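Long-range contacts in methyltransferase (PDB 3GIW), which is of unconfirmed function but probably transfers methyl groups from S-adenosylmethionine, having a Rossmann-like fold that binds S-adenosyl-L-homocysteine: residues I200-E204 / L226-A232; V247-K251 / G261-E265; A179-R184 / E234-L239. All coordinates share one frame; numbering follows the deposited sequence.

Interaction 1. Residues I200-E204 / L226-A232; sequences IGTAE and LRTHAEA
Leu226 lays its two methyls along the chain leaving strand 195-201: Leu226 CD2 rests 3.7 Å from Gly201 C, and CD1 meets the CB of Ala203. Gly201 has no side chain, which leaves room for CD2. The carbonyl of Gly201 is used twice. Arg227 N donates to Gly201 O over 2.9 Å, nearly straight at 167°, while a water gives a proton to the same oxygen and accepts from Arg227 NH1 in the plane of the guanidinium group. That arginine therefore closes on one carbonyl with its backbone directly and with its extended side chain through water; on the way out it crosses the side chain of Ile200 at about a right angle, with Arg227 CD against Ile200 CG2. Beyond it, Ile200 CD1 packs on Ala232 CB at 3.9 Å.

Thr202 ties the turn together. With OG1 anti to the backbone N (chi1 178°), the hydroxyl of Thr202 donates to Arg227 O at 2.9 Å and accepts from Glu204 N, an ST turn that starts Glu204 back toward the helix. In the conformer described, one of two modelled, Glu204 OE2 accepts from His229 N at 2.9 Å, from above the carboxylate plane, and is also bonded to Tyr270 OH. So placed, the carboxylate probably interacts favourably with the helix dipole.

The helix start has its own cap as well: Glu231 N donates to Thr228 OG1 at 3.2 Å, and Thr228 N returns a bond to Glu231 OE1, which it meets on the anti side. Thr228 and Glu231 thus form a capping box at the N-terminus of helix 229-234, fastened here to the C-terminal end of a parallel strand in the Rossmann-like sheet.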
# COMPACT_ATOMS: atom_id res chain seq x y z
N ILE A 200 -1.82 3.71 6.72
CA ILE A 200 -1.04 3.52 7.93
C ILE A 200 -1.88 2.84 9.02
O ILE A 200 -2.93 3.36 9.43
CB ILE A 200 -0.52 4.89 8.44
CG1 ILE A 200 0.39 5.56 7.38
CG2 ILE A 200 0.27 4.79 9.76
CD1 ILE A 200 0.72 7.04 7.63
N GLY A 201 -1.41 1.68 9.49
CA GLY A 201 -2.17 0.90 10.48
C GLY A 201 -2.21 1.61 11.84
O GLY A 201 -1.22 2.25 12.27
N THR A 202 -3.36 1.54 12.50
CA THR A 202 -3.59 2.16 13.81
C THR A 202 -4.44 1.24 14.71
O THR A 202 -5.29 0.51 14.20
CB THR A 202 -4.28 3.53 13.69
OG1 THR A 202 -4.53 4.07 15.00
CG2 THR A 202 -5.61 3.42 12.92
N ALA A 203 -4.18 1.25 16.01
CA ALA A 203 -5.03 0.59 17.01
C ALA A 203 -6.01 1.50 17.73
O ALA A 203 -6.73 1.04 18.62
CB ALA A 203 -4.18 -0.14 18.06
N GLU A 204 -6.06 2.77 17.36
CA GLU A 204 -6.81 3.73 18.17
C GLU A 204 -8.31 3.43 18.25
O GLU A 204 -8.93 3.71 19.27
CB GLU A 204 -6.58 5.16 17.67
CG GLU A 204 -5.13 5.63 17.75
CD GLU A 204 -5.01 7.13 17.68
OE1 GLU A 204 -5.13 7.82 18.73
OE2 GLU A 204 -4.80 7.62 16.56
N LEU A 226 1.94 -0.18 14.98
CA LEU A 226 0.71 0.59 14.80
C LEU A 226 0.90 1.98 15.36
O LEU A 226 1.56 2.15 16.39
CB LEU A 226 -0.49 -0.18 15.40
CG LEU A 226 -0.70 -1.57 14.80
CD1 LEU A 226 -1.86 -2.21 15.54
CD2 LEU A 226 -0.94 -1.56 13.27
N ARG A 227 0.32 2.96 14.68
CA ARG A 227 0.57 4.37 14.95
C ARG A 227 -0.67 5.19 15.30
O ARG A 227 -1.78 4.88 14.82
CB ARG A 227 1.26 4.97 13.71
CG ARG A 227 2.68 4.52 13.54
CD ARG A 227 3.34 5.05 12.26
NE ARG A 227 4.77 4.66 12.25
CZ ARG A 227 5.24 3.50 11.79
NH1 ARG A 227 4.46 2.59 11.24
NH2 ARG A 227 6.55 3.27 11.83
N THR A 228 -0.46 6.22 16.11
CA THR A 228 -1.49 7.21 16.36
C THR A 228 -1.61 8.20 15.20
O THR A 228 -0.73 8.26 14.33
CB THR A 228 -1.18 7.99 17.63
OG1 THR A 228 0.04 8.71 17.41
CG2 THR A 228 -1.09 7.03 18.86
N HIS A 229 -2.65 9.02 15.21
CA HIS A 229 -2.77 10.09 14.22
C HIS A 229 -1.53 11.02 14.22
O HIS A 229 -0.99 11.36 13.16
CB HIS A 229 -4.08 10.87 14.45
CG HIS A 229 -4.41 11.83 13.36
ND1 HIS A 229 -3.84 13.09 13.29
CD2 HIS A 229 -5.21 11.72 12.28
CE1 HIS A 229 -4.29 13.70 12.20
NE2 HIS A 229 -5.13 12.90 11.58
N ALA A 230 -1.08 11.41 15.43
CA ALA A 230 0.12 12.26 15.54
C ALA A 230 1.36 11.62 14.91
O ALA A 230 2.14 12.30 14.24
CB ALA A 230 0.44 12.62 16.99
N GLU A 231 1.54 10.31 15.09
CA GLU A 231 2.64 9.61 14.47
C GLU A 231 2.48 9.50 12.96
O GLU A 231 3.47 9.61 12.21
CB GLU A 231 2.77 8.23 15.11
CG GLU A 231 3.29 8.30 16.56
CD GLU A 231 3.24 6.99 17.29
OE1 GLU A 231 2.34 6.15 17.04
OE2 GLU A 231 4.13 6.79 18.13
N ALA A 232 1.24 9.33 12.47
CA ALA A 232 1.01 9.31 11.04
C ALA A 232 1.39 10.65 10.39
O ALA A 232 1.90 10.70 9.26
CB ALA A 232 -0.46 8.98 10.76
O HOH W 1 1.60 2.03 11.38

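Interaction 2. Residues V247-K251 / G261-E265; sequences VQVHK and GIRDE
Gln248 NE2 donates to the backbone O of Asp264 at 2.9 Å and 163°, the shortest polar bond between residues 247-251 and 261-265. The accepting oxygen lies in the plane of the Gln248 amide, only 4° out of it, and the extended side chain carries that amide across to the loop. A second, weak bond from the same nitrogen goes to Ile267 O, so one amide holds two carbonyls of the segment leading into strand 269-275. The other end of the amide, Gln248 OE1, sits 3.4 Å from Asp264 CG, with the amide and carboxylate planes almost perpendicular. A leucine here would probably leave the carbonyl of Asp264 without its amide donor and let the loop shift away from the strand.

The contact lies within the connection between strands 240-248 and 269-275, the antiparallel pair at one border of the mixed Rossmann-like sheet. It brings the beginning of that connection, at the strand end, against a later part of it, residues 261-265, and the chain turns through a short 3-10 segment on each side.

Lys251 reaches the same aspartate from the surface. Its extended chain brings Lys251 NZ to 3.1 Å from both Asp264 OD1 and Asp264 OD2, a salt bridge whose two hydrogen bonds are weak. The lysine's CG meanwhile lies over the centre of one face of the His250 ring. That imidazole has CG between its backbone N and carbonyl carbon (chi1 67°), which turns the ring toward the loop. Asp264 OD1 approaches the ring at its edge, 3.6 Å from His250 NE2, and Ile262 CG2 packs against His250 CD2 at 3.8 Å.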
# COMPACT_ATOMS: atom_id res chain seq x y z
N VAL A 247 -7.21 10.66 7.57
CA VAL A 247 -8.49 10.18 8.12
C VAL A 247 -8.63 8.69 7.95
O VAL A 247 -7.89 8.06 7.20
CB VAL A 247 -9.69 10.85 7.45
CG1 VAL A 247 -9.66 12.38 7.62
CG2 VAL A 247 -9.78 10.50 5.95
N GLN A 248 -9.54 8.06 8.69
CA GLN A 248 -9.79 6.65 8.45
C GLN A 248 -10.14 6.41 6.97
O GLN A 248 -10.83 7.19 6.37
CB GLN A 248 -10.89 6.10 9.36
CG GLN A 248 -10.47 5.96 10.82
CD GLN A 248 -11.62 5.29 11.59
OE1 GLN A 248 -12.66 5.90 11.83
NE2 GLN A 248 -11.44 3.99 11.90
N VAL A 249 -9.63 5.32 6.39
CA VAL A 249 -9.72 5.15 4.94
C VAL A 249 -11.13 5.20 4.39
O VAL A 249 -11.33 5.72 3.27
CB VAL A 249 -9.02 3.87 4.40
CG1 VAL A 249 -7.54 4.02 4.49
CG2 VAL A 249 -9.49 2.58 5.08
N HIS A 250 -12.14 4.73 5.13
CA HIS A 250 -13.51 4.73 4.62
C HIS A 250 -14.14 6.13 4.63
O HIS A 250 -15.23 6.32 4.09
CB HIS A 250 -14.37 3.74 5.38
CG HIS A 250 -14.59 4.11 6.81
ND1 HIS A 250 -13.55 4.37 7.68
CD2 HIS A 250 -15.73 4.23 7.53
CE1 HIS A 250 -14.05 4.65 8.88
NE2 HIS A 250 -15.37 4.56 8.81
N LYS A 251 -13.46 7.08 5.24
CA LYS A 251 -13.88 8.48 5.28
C LYS A 251 -13.13 9.39 4.28
O LYS A 251 -13.36 10.60 4.26
CB LYS A 251 -13.69 9.02 6.72
CG LYS A 251 -14.54 8.28 7.73
CD LYS A 251 -14.45 8.87 9.12
CE LYS A 251 -15.25 8.02 10.08
NZ LYS A 251 -15.40 8.66 11.42
N GLY A 261 -22.70 0.21 6.36
CA GLY A 261 -22.56 -0.78 7.44
C GLY A 261 -21.20 -0.87 8.14
O GLY A 261 -20.93 -1.83 8.87
N ILE A 262 -20.35 0.13 7.93
CA ILE A 262 -19.01 0.13 8.52
C ILE A 262 -18.94 1.08 9.72
O ILE A 262 -19.18 2.29 9.61
CB ILE A 262 -17.96 0.55 7.48
CG1 ILE A 262 -18.00 -0.40 6.27
CG2 ILE A 262 -16.56 0.57 8.11
CD1 ILE A 262 -17.03 -0.00 5.14
N ARG A 263 -18.60 0.53 10.89
CA ARG A 263 -18.40 1.29 12.10
C ARG A 263 -16.94 1.77 12.16
O ARG A 263 -16.07 1.14 11.56
CB ARG A 263 -18.69 0.37 13.30
CG ARG A 263 -20.06 -0.26 13.26
CD ARG A 263 -20.23 -1.28 14.38
NE ARG A 263 -19.28 -2.36 14.26
CZ ARG A 263 -19.13 -3.31 15.17
NH1 ARG A 263 -19.88 -3.35 16.25
NH2 ARG A 263 -18.24 -4.27 14.95
N ASP A 264 -16.65 2.83 12.92
CA ASP A 264 -15.26 3.28 13.02
C ASP A 264 -14.35 2.18 13.56
O ASP A 264 -13.22 2.08 13.12
CB ASP A 264 -15.12 4.57 13.84
CG ASP A 264 -15.77 5.78 13.19
OD1 ASP A 264 -16.30 5.72 12.06
OD2 ASP A 264 -15.68 6.81 13.88
N GLU A 265 -14.85 1.35 14.48
CA GLU A 265 -14.04 0.32 15.08
C GLU A 265 -13.67 -0.79 14.08
O GLU A 265 -12.78 -1.57 14.35
CB GLU A 265 -14.71 -0.33 16.28
CG GLU A 265 -16.05 -1.03 16.02
CD GLU A 265 -16.42 -1.89 17.20
OE1 GLU A 265 -15.83 -3.01 17.31
OE2 GLU A 265 -17.24 -1.44 18.05

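Interaction 3. Residues A179-R184 / E234-L239; sequences AVGIVR and EFFEGL
Val180 and Phe235 cross obliquely, the valine's CG2 methyl standing over the centre of the aromatic ring. It lies 3.7 Å from the ring centroid and 10° off the normal, a CH-pi contact over the face, close to its centre. The valine keeps CG1 anti to its backbone N (chi1 168°), which puts CG2 over the ring, and both methyls also touch Glu234, CG1 near its CG and carbonyl O; that glutamate crosses Val180 at about a right angle.

The far end of the ring is wedged against the helix itself. Phe235 CE1 comes within 3.6 Å of Val180 CA, and the carbonyl O of Ala179 lies at the ring edge. The CB of Ala179 meets Phe235 CZ, and Val183, one turn along, adds its CG2 beside Phe235 CE1 at 4.0 Å.

Arg184 works differently. Its chain bends at chi2 and chi3, bringing the guanidinium to two successive turns, type I from Glu234 to Glu237 and type II from Phe236 to Leu239. It grips one acceptor end-on: Glu237 O is 2.7 Å from Arg184 NH1 and 3.1 Å from Arg184 NH2, and it lies in the guanidinium plane. Arg184 NH1 also donates to Phe235 O at 2.9 Å, coming from above that carbonyl's plane. Three bonds to two carbonyls fix the rotation of the group, while Leu239 CG packs over one of its faces, offset toward the rim, as the two side chains slide past each other in opposite directions.

Beneath this, Phe235 continues onto Met198 of strand 195-201, Val183 touches Leu196 of that strand, and Phe236 turns away onto strands 240-248 and 269-275. Helix 179-187 is thereby joined to the link between helix 229-234 and strand 240-248, against one face of the sheet.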
# COMPACT_ATOMS: atom_id res chain seq x y z
N ALA A 179 11.01 4.19 9.68
CA ALA A 179 10.07 4.19 8.58
C ALA A 179 9.87 5.58 7.97
O ALA A 179 9.78 5.70 6.75
CB ALA A 179 8.70 3.59 9.00
N VAL A 180 9.79 6.61 8.80
CA VAL A 180 9.58 7.95 8.27
C VAL A 180 10.78 8.31 7.39
O VAL A 180 10.60 8.85 6.30
CB VAL A 180 9.36 8.99 9.41
CG1 VAL A 180 9.43 10.42 8.88
CG2 VAL A 180 8.02 8.72 10.15
N GLY A 181 12.00 8.06 7.86
CA GLY A 181 13.19 8.34 7.06
C GLY A 181 13.27 7.61 5.75
O GLY A 181 13.67 8.17 4.73
N ILE A 182 12.89 6.35 5.75
CA ILE A 182 12.91 5.53 4.53
C ILE A 182 11.92 6.11 3.53
O ILE A 182 12.27 6.33 2.34
CB ILE A 182 12.49 4.10 4.82
CG1 ILE A 182 13.57 3.43 5.65
CG2 ILE A 182 12.19 3.31 3.50
CD1 ILE A 182 13.14 2.08 6.14
N VAL A 183 10.70 6.39 3.96
CA VAL A 183 9.72 6.94 3.04
C VAL A 183 10.20 8.28 2.46
O VAL A 183 10.11 8.51 1.23
CB VAL A 183 8.35 7.07 3.72
CG1 VAL A 183 7.43 7.98 2.88
CG2 VAL A 183 7.75 5.71 3.95
N ARG A 184 10.72 9.15 3.31
CA ARG A 184 11.13 10.46 2.85
C ARG A 184 12.40 10.36 1.98
O ARG A 184 12.60 11.20 1.11
CB ARG A 184 11.19 11.45 4.02
CG ARG A 184 9.74 11.57 4.65
CD ARG A 184 8.67 12.11 3.64
NE ARG A 184 9.04 13.51 3.33
CZ ARG A 184 8.53 14.58 3.92
NH1 ARG A 184 7.55 14.46 4.78
NH2 ARG A 184 8.99 15.79 3.59
N GLU A 234 3.77 12.58 11.01
CA GLU A 234 5.21 12.73 10.79
C GLU A 234 5.62 12.43 9.33
O GLU A 234 6.54 13.07 8.77
CB GLU A 234 6.05 11.85 11.72
CG GLU A 234 7.48 12.35 11.83
CD GLU A 234 8.36 11.54 12.76
OE1 GLU A 234 7.85 10.61 13.42
OE2 GLU A 234 9.59 11.90 12.85
N PHE A 235 4.99 11.44 8.71
CA PHE A 235 5.28 11.14 7.31
C PHE A 235 4.99 12.30 6.34
O PHE A 235 5.56 12.34 5.26
CB PHE A 235 4.49 9.90 6.83
CG PHE A 235 4.89 8.60 7.48
CD1 PHE A 235 5.92 7.84 6.97
CD2 PHE A 235 4.24 8.17 8.61
CE1 PHE A 235 6.30 6.65 7.59
CE2 PHE A 235 4.62 6.98 9.24
CZ PHE A 235 5.63 6.22 8.73
N PHE A 236 4.08 13.21 6.71
CA PHE A 236 3.58 14.21 5.77
C PHE A 236 4.08 15.63 6.09
O PHE A 236 3.67 16.61 5.45
CB PHE A 236 2.06 14.12 5.72
CG PHE A 236 1.57 12.85 5.13
CD1 PHE A 236 1.47 12.71 3.78
CD2 PHE A 236 1.21 11.76 5.94
CE1 PHE A 236 1.01 11.53 3.21
CE2 PHE A 236 0.76 10.59 5.36
CZ PHE A 236 0.66 10.47 3.99
N GLU A 237 4.95 15.76 7.08
CA GLU A 237 5.54 17.07 7.43
C GLU A 237 6.26 17.69 6.24
O GLU A 237 7.03 17.04 5.57
CB GLU A 237 6.49 16.94 8.62
CG GLU A 237 5.77 16.71 9.93
CD GLU A 237 4.99 17.93 10.45
OE1 GLU A 237 5.37 19.07 10.13
OE2 GLU A 237 4.00 17.74 11.22
N GLY A 238 5.99 18.97 5.98
CA GLY A 238 6.59 19.63 4.82
C GLY A 238 5.87 19.39 3.51
O GLY A 238 6.26 19.96 2.49
N LEU A 239 4.88 18.50 3.49
CA LEU A 239 4.03 18.22 2.33
C LEU A 239 2.66 18.87 2.47
O LEU A 239 2.24 19.24 3.57
CB LEU A 239 3.87 16.70 2.12
CG LEU A 239 5.16 15.89 2.08
CD1 LEU A 239 4.91 14.38 1.85
CD2 LEU A 239 6.08 16.43 1.00

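How the interactions relate
Interactions 1 and 3 are neighbours that touch: Ile200 CD1 and the guanidinium end of Arg227 both pack on the Phe235 ring, and Arg227 also meets Ala179. Interaction 1 is nested inside the loop closed by interaction 3, and the two bracket helix 229-234 at its start and at its end. Interaction 2 stands apart, about 14 Å from interaction 1 between centres, at the far end of strand 240-248, which residues 234-239 lead into. Interaction 1 is half buried and relies on backbone bonding and helix capping; interaction 3 sets a buried aromatic core beside an arginine on carbonyls at its rim; interaction 2 is more peripheral, an amide bond with a surface salt bridge.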